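Local coordinates for protein isoflavone reductase (Medicago sativa, PDB 2GAS) that reduces achiral isoflavones to chiral isoflavanones with NADPH, forming (3R)-vestitone on the way to the pterocarpan phytoalexin medicarpin, at residues 105-118 with 137-151. Residues are numbered along the deposited sequence; the frame is centred on the assembly and turned at random.
Sequences VKKFFPSEFGLDVD and RRVIEAEGVPYTYLC
Arg137, on helix 126-143, reaches into the turns that follow strand 107-109 and meets the carboxylates of Glu112, Asp116 and Asp118. Its CB lies on one face of the Arg138 guanidinium. CG stands anti to the carbonyl carbon (chi1 -70°), from where the extended chain carries NE to Glu112; CD rests on one face of the Tyr149 ring, 3.5 Å above its plane. NE donates to Glu112 OE2 at 2.8 Å in an almost straight bond (176°). NH2 donates to Glu112 OE1 at 2.8 Å, completing a side-on, two-nitrogen grip; both acceptors lie in the guanidinium plane, whereas the donors stand well above the carboxylate plane. Arg137 NH1 meets Asp116 OD1 on its syn side at 2.8 Å. The same nitrogen bonds weakly to Asp118 OD1. Tyr149 CD1 and Val117 CG2 sandwich the guanidinium. An alanine in place of Arg137 would probably leave the buried Glu112 carboxylate without its two-nitrogen partner and Val117 and Tyr149 without the group between them.

Asp116 OD1 also accepts from Asp118 N, an Asx turn, while Arg138 grips Asp118 end-on and Glu141 side-on.

At the other end, Phe108 N donates to Pro146 O (2.8 Å) and Thr148 N to Phe108 O (3.2 Å), bridging Phe108 with Tyr147 at the start of strand 148-151 and so joining outermost strands of the five-stranded Rossmann sheet and the three-stranded sheet. Thr148 CB sits over the Phe109 face, 3.9 Å from the centroid, a CH-pi contact. A water joins Pro110 O, Thr148 O and Leu150 N.

Glu112 O also accepts from Lys133, the assigned proton acceptor; the ion pairs probably hold this loop beside the active site. Arg137, probably NADP(+)-binding as in relatives, here turns its guanidinium nitrogens to carboxylates, which would partly offset its charge.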
ATOM      1  N   VAL A 105       1.191  15.788  16.933  1.00 19.63           N
ATOM      2  CA  VAL A 105       0.928  14.499  16.289  1.00 18.78           C
ATOM      3  C   VAL A 105       1.126  13.274  17.174  1.00 17.60           C
ATOM      4  O   VAL A 105       2.200  13.067  17.744  1.00 18.18           O
ATOM      5  CB  VAL A 105       1.775  14.351  15.006  1.00 17.61           C
ATOM      6  CG1 VAL A 105       1.474  13.018  14.321  1.00 18.03           C
ATOM      7  CG2 VAL A 105       1.465  15.500  14.061  1.00 20.37           C
ATOM      8  N   LYS A 106       0.074  12.463  17.274  1.00 17.40           N
ATOM      9  CA  LYS A 106       0.100  11.248  18.076  1.00 17.95           C
ATOM     10  C   LYS A 106       0.527  10.026  17.269  1.00 17.38           C
ATOM     11  O   LYS A 106       0.928   9.010  17.837  1.00 17.06           O
ATOM     12  CB  LYS A 106      -1.276  11.011  18.704  1.00 17.95           C
ATOM     13  CG  LYS A 106      -1.701  12.156  19.607  1.00 20.46           C
ATOM     14  CD  LYS A 106      -3.046  11.901  20.264  1.00 23.49           C
ATOM     15  CE  LYS A 106      -3.471  13.109  21.082  1.00 25.34           C
ATOM     16  NZ  LYS A 106      -4.824  12.936  21.673  1.00 28.99           N
ATOM     17  N   LYS A 107       0.450  10.121  15.945  1.00 16.63           N
ATOM     18  CA  LYS A 107       0.866   9.003  15.103  1.00 18.04           C
ATOM     19  C   LYS A 107       0.983   9.418  13.648  1.00 17.57           C
ATOM     20  O   LYS A 107       0.111  10.098  13.120  1.00 17.75           O
ATOM     21  CB  LYS A 107      -0.118   7.831  15.235  1.00 19.30           C
ATOM     22  CG  LYS A 107       0.376   6.544  14.584  1.00 24.84           C
ATOM     23  CD  LYS A 107      -0.032   5.300  15.378  1.00 29.81           C
ATOM     24  CE  LYS A 107      -1.530   5.066  15.321  1.00 30.48           C
ATOM     25  NZ  LYS A 107      -1.944   3.855  16.093  1.00 31.47           N
ATOM     26  N   PHE A 108       2.078   9.016  13.011  1.00 16.20           N
ATOM     27  CA  PHE A 108       2.317   9.326  11.608  1.00 15.24           C
ATOM     28  C   PHE A 108       2.489   8.048  10.808  1.00 15.25           C
ATOM     29  O   PHE A 108       3.269   7.173  11.191  1.00 13.95           O
ATOM     30  CB  PHE A 108       3.575  10.194  11.451  1.00 16.18           C
ATOM     31  CG  PHE A 108       4.004  10.413  10.016  1.00 16.74           C
ATOM     32  CD1 PHE A 108       3.085  10.807   9.046  1.00 15.66           C
ATOM     33  CD2 PHE A 108       5.340  10.266   9.645  1.00 15.81           C
ATOM     34  CE1 PHE A 108       3.496  11.051   7.732  1.00 16.44           C
ATOM     35  CE2 PHE A 108       5.753  10.511   8.337  1.00 14.23           C
ATOM     36  CZ  PHE A 108       4.839  10.901   7.384  1.00 15.48           C
ATOM     37  N   PHE A 109       1.729   7.937   9.718  1.00 13.45           N
ATOM     38  CA  PHE A 109       1.818   6.798   8.812  1.00 13.49           C
ATOM     39  C   PHE A 109       2.520   7.276   7.552  1.00 14.68           C
ATOM     40  O   PHE A 109       1.926   7.993   6.749  1.00 15.89           O
ATOM     41  CB  PHE A 109       0.435   6.289   8.373  1.00 15.37           C
ATOM     42  CG  PHE A 109      -0.277   5.440   9.388  1.00 15.53           C
ATOM     43  CD1 PHE A 109      -0.846   6.006  10.522  1.00 15.32           C
ATOM     44  CD2 PHE A 109      -0.435   4.069   9.172  1.00 14.33           C
ATOM     45  CE1 PHE A 109      -1.570   5.226  11.429  1.00 16.55           C
ATOM     46  CE2 PHE A 109      -1.159   3.274  10.075  1.00 15.49           C
ATOM     47  CZ  PHE A 109      -1.728   3.854  11.201  1.00 14.23           C
ATOM     48  N   PRO A 110       3.797   6.914   7.366  1.00 14.06           N
ATOM     49  CA  PRO A 110       4.447   7.375   6.138  1.00 14.97           C
ATOM     50  C   PRO A 110       3.940   6.584   4.928  1.00 16.52           C
ATOM     51  O   PRO A 110       3.174   5.627   5.075  1.00 15.72           O
ATOM     52  CB  PRO A 110       5.932   7.145   6.421  1.00 14.49           C
ATOM     53  CG  PRO A 110       5.916   5.984   7.375  1.00 13.78           C
ATOM     54  CD  PRO A 110       4.773   6.322   8.296  1.00 13.11           C
ATOM     55  N   SER A 111       4.377   6.989   3.738  1.00 15.69           N
ATOM     56  CA  SER A 111       3.961   6.356   2.491  1.00 16.46           C
ATOM     57  C   SER A 111       4.589   4.978   2.298  1.00 15.84           C
ATOM     58  O   SER A 111       5.546   4.808   1.542  1.00 16.78           O
ATOM     59  CB  SER A 111       4.308   7.275   1.310  1.00 17.15           C
ATOM     60  OG  SER A 111       3.817   6.754   0.090  1.00 19.46           O
ATOM     61  N   GLU A 112       4.031   3.995   2.994  1.00 15.02           N
ATOM     62  CA  GLU A 112       4.505   2.622   2.928  1.00 14.11           C
ATOM     63  C   GLU A 112       3.566   1.890   1.981  1.00 14.29           C
ATOM     64  O   GLU A 112       3.704   1.997   0.766  1.00 15.28           O
ATOM     65  CB  GLU A 112       4.474   2.010   4.329  1.00 14.79           C
ATOM     66  CG  GLU A 112       5.515   2.605   5.290  1.00 15.83           C
ATOM     67  CD  GLU A 112       6.888   1.988   5.107  1.00 17.55           C
ATOM     68  OE1 GLU A 112       6.952   0.835   4.629  1.00 17.81           O
ATOM     69  OE2 GLU A 112       7.901   2.640   5.456  1.00 17.79           O
ATOM     70  N   PHE A 113       2.614   1.155   2.543  1.00 14.56           N
ATOM     71  CA  PHE A 113       1.617   0.448   1.747  1.00 15.01           C
ATOM     72  C   PHE A 113       2.170  -0.511   0.697  1.00 17.07           C
ATOM     73  O   PHE A 113       1.676  -0.589  -0.434  1.00 18.32           O
ATOM     74  CB  PHE A 113       0.671   1.475   1.105  1.00 15.07           C
ATOM     75  CG  PHE A 113       0.025   2.389   2.106  1.00 15.54           C
ATOM     76  CD1 PHE A 113       0.537   3.666   2.340  1.00 14.74           C
ATOM     77  CD2 PHE A 113      -1.045   1.942   2.884  1.00 14.28           C
ATOM     78  CE1 PHE A 113       0.004   4.481   3.335  1.00 16.36           C
ATOM     79  CE2 PHE A 113      -1.583   2.754   3.883  1.00 15.35           C
ATOM     80  CZ  PHE A 113      -1.056   4.027   4.110  1.00 16.87           C
ATOM     81  N   GLY A 114       3.195  -1.251   1.098  1.00 16.12           N
ATOM     82  CA  GLY A 114       3.814  -2.232   0.230  1.00 16.98           C
ATOM     83  C   GLY A 114       4.492  -3.265   1.104  1.00 16.52           C
ATOM     84  O   GLY A 114       4.006  -3.592   2.185  1.00 17.02           O
ATOM     85  N   LEU A 115       5.619  -3.790   0.646  1.00 16.71           N
ATOM     86  CA  LEU A 115       6.338  -4.782   1.437  1.00 15.63           C
ATOM     87  C   LEU A 115       7.022  -4.082   2.607  1.00 15.42           C
ATOM     88  O   LEU A 115       7.002  -2.855   2.705  1.00 15.90           O
ATOM     89  CB  LEU A 115       7.395  -5.491   0.578  1.00 17.38           C
ATOM     90  CG  LEU A 115       8.713  -4.751   0.313  1.00 20.35           C
ATOM     91  CD1 LEU A 115       9.643  -5.652  -0.476  1.00 22.00           C
ATOM     92  CD2 LEU A 115       8.450  -3.460  -0.444  1.00 22.44           C
ATOM     93  N   ASP A 116       7.611  -4.857   3.509  1.00 15.42           N
ATOM     94  CA  ASP A 116       8.338  -4.270   4.629  1.00 16.77           C
ATOM     95  C   ASP A 116       9.711  -3.919   4.043  1.00 17.60           C
ATOM     96  O   ASP A 116      10.523  -4.809   3.788  1.00 18.14           O
ATOM     97  CB  ASP A 116       8.489  -5.284   5.769  1.00 17.10           C
ATOM     98  CG  ASP A 116       9.201  -4.698   6.966  1.00 16.90           C
ATOM     99  OD1 ASP A 116       9.792  -3.612   6.812  1.00 17.05           O
ATOM    100  OD2 ASP A 116       9.178  -5.313   8.053  1.00 17.54           O
ATOM    101  N   VAL A 117       9.968  -2.628   3.830  1.00 17.62           N
ATOM    102  CA  VAL A 117      11.230  -2.208   3.224  1.00 17.83           C
ATOM    103  C   VAL A 117      12.490  -2.472   4.039  1.00 18.94           C
ATOM    104  O   VAL A 117      13.602  -2.258   3.549  1.00 18.55           O
ATOM    105  CB  VAL A 117      11.188  -0.717   2.798  1.00 15.17           C
ATOM    106  CG1 VAL A 117      10.114  -0.517   1.745  1.00 15.89           C
ATOM    107  CG2 VAL A 117      10.932   0.179   4.003  1.00 16.55           C
ATOM    108  N   ASP A 118      12.332  -2.936   5.273  1.00 18.22           N
ATOM    109  CA  ASP A 118      13.498  -3.267   6.090  1.00 18.24           C
ATOM    110  C   ASP A 118      13.734  -4.771   5.991  1.00 19.96           C
ATOM    111  O   ASP A 118      14.637  -5.317   6.627  1.00 19.23           O
ATOM    112  CB  ASP A 118      13.280  -2.852   7.546  1.00 18.66           C
ATOM    113  CG  ASP A 118      13.557  -1.374   7.776  1.00 19.44           C
ATOM    114  OD1 ASP A 118      12.959  -0.795   8.703  1.00 20.53           O
ATOM    115  OD2 ASP A 118      14.385  -0.799   7.035  1.00 21.20           O
ATOM    116  N   ARG A 137      12.086   6.032   7.009  1.00 17.12           N
ATOM    117  CA  ARG A 137      11.823   5.412   8.303  1.00 15.82           C
ATOM    118  C   ARG A 137      12.887   5.879   9.293  1.00 16.24           C
ATOM    119  O   ARG A 137      12.576   6.219  10.429  1.00 17.17           O
ATOM    120  CB  ARG A 137      11.887   3.887   8.219  1.00 15.36           C
ATOM    121  CG  ARG A 137      10.761   3.250   7.457  1.00 15.28           C
ATOM    122  CD  ARG A 137      10.816   1.741   7.632  1.00 14.59           C
ATOM    123  NE  ARG A 137       9.697   1.075   6.967  1.00 15.23           N
ATOM    124  CZ  ARG A 137       9.446  -0.220   7.069  1.00 16.29           C
ATOM    125  NH1 ARG A 137      10.231  -0.991   7.815  1.00 15.88           N
ATOM    126  NH2 ARG A 137       8.422  -0.749   6.411  1.00 15.82           N
ATOM    127  N   ARG A 138      14.141   5.892   8.851  1.00 17.38           N
ATOM    128  CA  ARG A 138      15.238   6.308   9.716  1.00 17.64           C
ATOM    129  C   ARG A 138      15.076   7.751  10.184  1.00 17.44           C
ATOM    130  O   ARG A 138      15.387   8.068  11.334  1.00 16.87           O
ATOM    131  CB  ARG A 138      16.583   6.125   9.000  1.00 19.50           C
ATOM    132  CG  ARG A 138      16.890   4.675   8.578  1.00 19.49           C
ATOM    133  CD  ARG A 138      16.960   3.711   9.760  1.00 20.73           C
ATOM    134  NE  ARG A 138      15.674   3.109  10.117  1.00 20.31           N
ATOM    135  CZ  ARG A 138      15.096   2.116   9.443  1.00 20.92           C
ATOM    136  NH1 ARG A 138      15.680   1.607   8.364  1.00 20.70           N
ATOM    137  NH2 ARG A 138      13.943   1.611   9.868  1.00 19.99           N
ATOM    138  N   VAL A 139      14.584   8.622   9.303  1.00 16.79           N
ATOM    139  CA  VAL A 139      14.376  10.022   9.671  1.00 16.65           C
ATOM    140  C   VAL A 139      13.293  10.102  10.742  1.00 18.14           C
ATOM    141  O   VAL A 139      13.449  10.780  11.754  1.00 18.34           O
ATOM    142  CB  VAL A 139      13.934  10.871   8.463  1.00 16.58           C
ATOM    143  CG1 VAL A 139      13.622  12.293   8.918  1.00 17.79           C
ATOM    144  CG2 VAL A 139      15.030  10.885   7.407  1.00 19.01           C
ATOM    145  N   ILE A 140      12.187   9.403  10.499  1.00 16.83           N
ATOM    146  CA  ILE A 140      11.067   9.366  11.433  1.00 17.09           C
ATOM    147  C   ILE A 140      11.515   8.876  12.812  1.00 16.76           C
ATOM    148  O   ILE A 140      11.173   9.469  13.837  1.00 18.29           O
ATOM    149  CB  ILE A 140       9.962   8.427  10.896  1.00 15.54           C
ATOM    150  CG1 ILE A 140       9.334   9.038   9.643  1.00 16.61           C
ATOM    151  CG2 ILE A 140       8.923   8.159  11.980  1.00 17.92           C
ATOM    152  CD1 ILE A 140       8.394   8.093   8.916  1.00 17.29           C
ATOM    153  N   GLU A 141      12.281   7.794  12.834  1.00 16.94           N
ATOM    154  CA  GLU A 141      12.763   7.236  14.087  1.00 17.17           C
ATOM    155  C   GLU A 141      13.739   8.173  14.788  1.00 17.80           C
ATOM    156  O   GLU A 141      13.669   8.357  16.003  1.00 20.46           O
ATOM    157  CB  GLU A 141      13.399   5.876  13.820  1.00 18.78           C
ATOM    158  CG  GLU A 141      12.377   4.876  13.289  1.00 18.83           C
ATOM    159  CD  GLU A 141      13.001   3.699  12.571  1.00 20.14           C
ATOM    160  OE1 GLU A 141      12.252   2.932  11.929  1.00 18.83           O
ATOM    161  OE2 GLU A 141      14.235   3.538  12.640  1.00 20.46           O
ATOM    162  N   ALA A 142      14.637   8.775  14.022  1.00 19.09           N
ATOM    163  CA  ALA A 142      15.608   9.697  14.598  1.00 20.42           C
ATOM    164  C   ALA A 142      14.909  10.920  15.203  1.00 21.66           C
ATOM    165  O   ALA A 142      15.284  11.391  16.281  1.00 23.15           O
ATOM    166  CB  ALA A 142      16.608  10.133  13.526  1.00 19.01           C
ATOM    167  N   GLU A 143      13.887  11.421  14.512  1.00 21.25           N
ATOM    168  CA  GLU A 143      13.140  12.597  14.959  1.00 23.12           C
ATOM    169  C   GLU A 143      12.180  12.335  16.120  1.00 23.71           C
ATOM    170  O   GLU A 143      11.645  13.274  16.706  1.00 24.27           O
ATOM    171  CB  GLU A 143      12.356  13.195  13.788  1.00 26.41           C
ATOM    172  CG  GLU A 143      13.217  13.792  12.683  1.00 30.89           C
ATOM    173  CD  GLU A 143      13.877  15.109  13.076  1.00 34.45           C
ATOM    174  OE1 GLU A 143      14.540  15.723  12.213  1.00 36.40           O
ATOM    175  OE2 GLU A 143      13.735  15.532  14.243  1.00 35.54           O
ATOM    176  N   GLY A 144      11.954  11.069  16.445  1.00 21.76           N
ATOM    177  CA  GLY A 144      11.057  10.750  17.544  1.00 21.46           C
ATOM    178  C   GLY A 144       9.590  10.965  17.226  1.00 21.54           C
ATOM    179  O   GLY A 144       8.783  11.255  18.114  1.00 21.83           O
ATOM    180  N   VAL A 145       9.234  10.840  15.954  1.00 19.69           N
ATOM    181  CA  VAL A 145       7.843  11.002  15.554  1.00 18.34           C
ATOM    182  C   VAL A 145       7.179   9.644  15.776  1.00 17.81           C
ATOM    183  O   VAL A 145       7.669   8.631  15.276  1.00 18.52           O
ATOM    184  CB  VAL A 145       7.733  11.385  14.056  1.00 20.64           C
ATOM    185  CG1 VAL A 145       6.270  11.434  13.631  1.00 20.53           C
ATOM    186  CG2 VAL A 145       8.401  12.734  13.815  1.00 22.54           C
ATOM    187  N   PRO A 146       6.080   9.598  16.554  1.00 17.98           N
ATOM    188  CA  PRO A 146       5.395   8.321  16.800  1.00 16.18           C
ATOM    189  C   PRO A 146       4.922   7.816  15.441  1.00 15.91           C
ATOM    190  O   PRO A 146       4.294   8.561  14.684  1.00 16.89           O
ATOM    191  CB  PRO A 146       4.249   8.712  17.729  1.00 18.15           C
ATOM    192  CG  PRO A 146       3.940  10.117  17.299  1.00 18.51           C
ATOM    193  CD  PRO A 146       5.313  10.725  17.112  1.00 18.15           C
ATOM    194  N   TYR A 147       5.208   6.556  15.137  1.00 14.49           N
ATOM    195  CA  TYR A 147       4.877   6.018  13.823  1.00 15.75           C
ATOM    196  C   TYR A 147       4.228   4.642  13.748  1.00 16.71           C
ATOM    197  O   TYR A 147       4.151   3.905  14.724  1.00 17.14           O
ATOM    198  CB  TYR A 147       6.160   5.943  12.989  1.00 16.67           C
ATOM    199  CG  TYR A 147       7.202   5.010  13.586  1.00 19.18           C
ATOM    200  CD1 TYR A 147       8.146   5.476  14.499  1.00 18.57           C
ATOM    201  CD2 TYR A 147       7.223   3.647  13.258  1.00 18.54           C
ATOM    202  CE1 TYR A 147       9.090   4.619  15.070  1.00 21.41           C
ATOM    203  CE2 TYR A 147       8.163   2.778  13.831  1.00 20.74           C
ATOM    204  CZ  TYR A 147       9.093   3.277  14.732  1.00 20.92           C
ATOM    205  OH  TYR A 147      10.032   2.443  15.298  1.00 25.33           O
ATOM    206  N   THR A 148       3.752   4.329  12.547  1.00 15.44           N
ATOM    207  CA  THR A 148       3.208   3.015  12.220  1.00 14.02           C
ATOM    208  C   THR A 148       3.500   2.829  10.735  1.00 13.28           C
ATOM    209  O   THR A 148       3.167   3.691   9.916  1.00 13.16           O
ATOM    210  CB  THR A 148       1.693   2.886  12.453  1.00 13.22           C
ATOM    211  OG1 THR A 148       1.408   3.029  13.850  1.00 16.54           O
ATOM    212  CG2 THR A 148       1.211   1.497  11.995  1.00 16.56           C
ATOM    213  N   TYR A 149       4.160   1.727  10.399  1.00 14.06           N
ATOM    214  CA  TYR A 149       4.495   1.417   9.010  1.00 14.91           C
ATOM    215  C   TYR A 149       3.490   0.369   8.560  1.00 15.02           C
ATOM    216  O   TYR A 149       3.501  -0.754   9.055  1.00 14.57           O
ATOM    217  CB  TYR A 149       5.911   0.846   8.918  1.00 13.67           C
ATOM    218  CG  TYR A 149       6.981   1.744   9.499  1.00 12.48           C
ATOM    219  CD1 TYR A 149       8.091   1.199  10.138  1.00 13.05           C
ATOM    220  CD2 TYR A 149       6.895   3.134   9.389  1.00 15.33           C
ATOM    221  CE1 TYR A 149       9.097   2.017  10.658  1.00 14.01           C
ATOM    222  CE2 TYR A 149       7.895   3.958   9.904  1.00 15.42           C
ATOM    223  CZ  TYR A 149       8.988   3.392  10.532  1.00 14.69           C
ATOM    224  OH  TYR A 149       9.977   4.207  11.037  1.00 16.83           O
ATOM    225  N   LEU A 150       2.620   0.742   7.627  1.00 13.91           N
ATOM    226  CA  LEU A 150       1.583  -0.170   7.148  1.00 14.05           C
ATOM    227  C   LEU A 150       2.110  -0.956   5.950  1.00 15.05           C
ATOM    228  O   LEU A 150       2.181  -0.447   4.838  1.00 15.28           O
ATOM    229  CB  LEU A 150       0.330   0.631   6.776  1.00 14.35           C
ATOM    230  CG  LEU A 150      -1.036  -0.067   6.671  1.00 13.81           C
ATOM    231  CD1 LEU A 150      -1.008  -1.125   5.574  1.00 16.88           C
ATOM    232  CD2 LEU A 150      -1.401  -0.691   8.004  1.00 15.68           C
ATOM    233  N   CYS A 151       2.496  -2.202   6.198  1.00 14.92           N
ATOM    234  CA  CYS A 151       3.043  -3.067   5.160  1.00 15.52           C
ATOM    235  C   CYS A 151       1.956  -4.029   4.696  1.00 15.88           C
ATOM    236  O   CYS A 151       1.779  -5.111   5.263  1.00 16.22           O
ATOM    237  CB  CYS A 151       4.247  -3.825   5.723  1.00 14.19           C
ATOM    238  SG  CYS A 151       5.484  -2.714   6.462  1.00 17.11           S
TER
HETATM  239  O   HOH W   1       2.649   3.560   7.072  1.00 14.54           O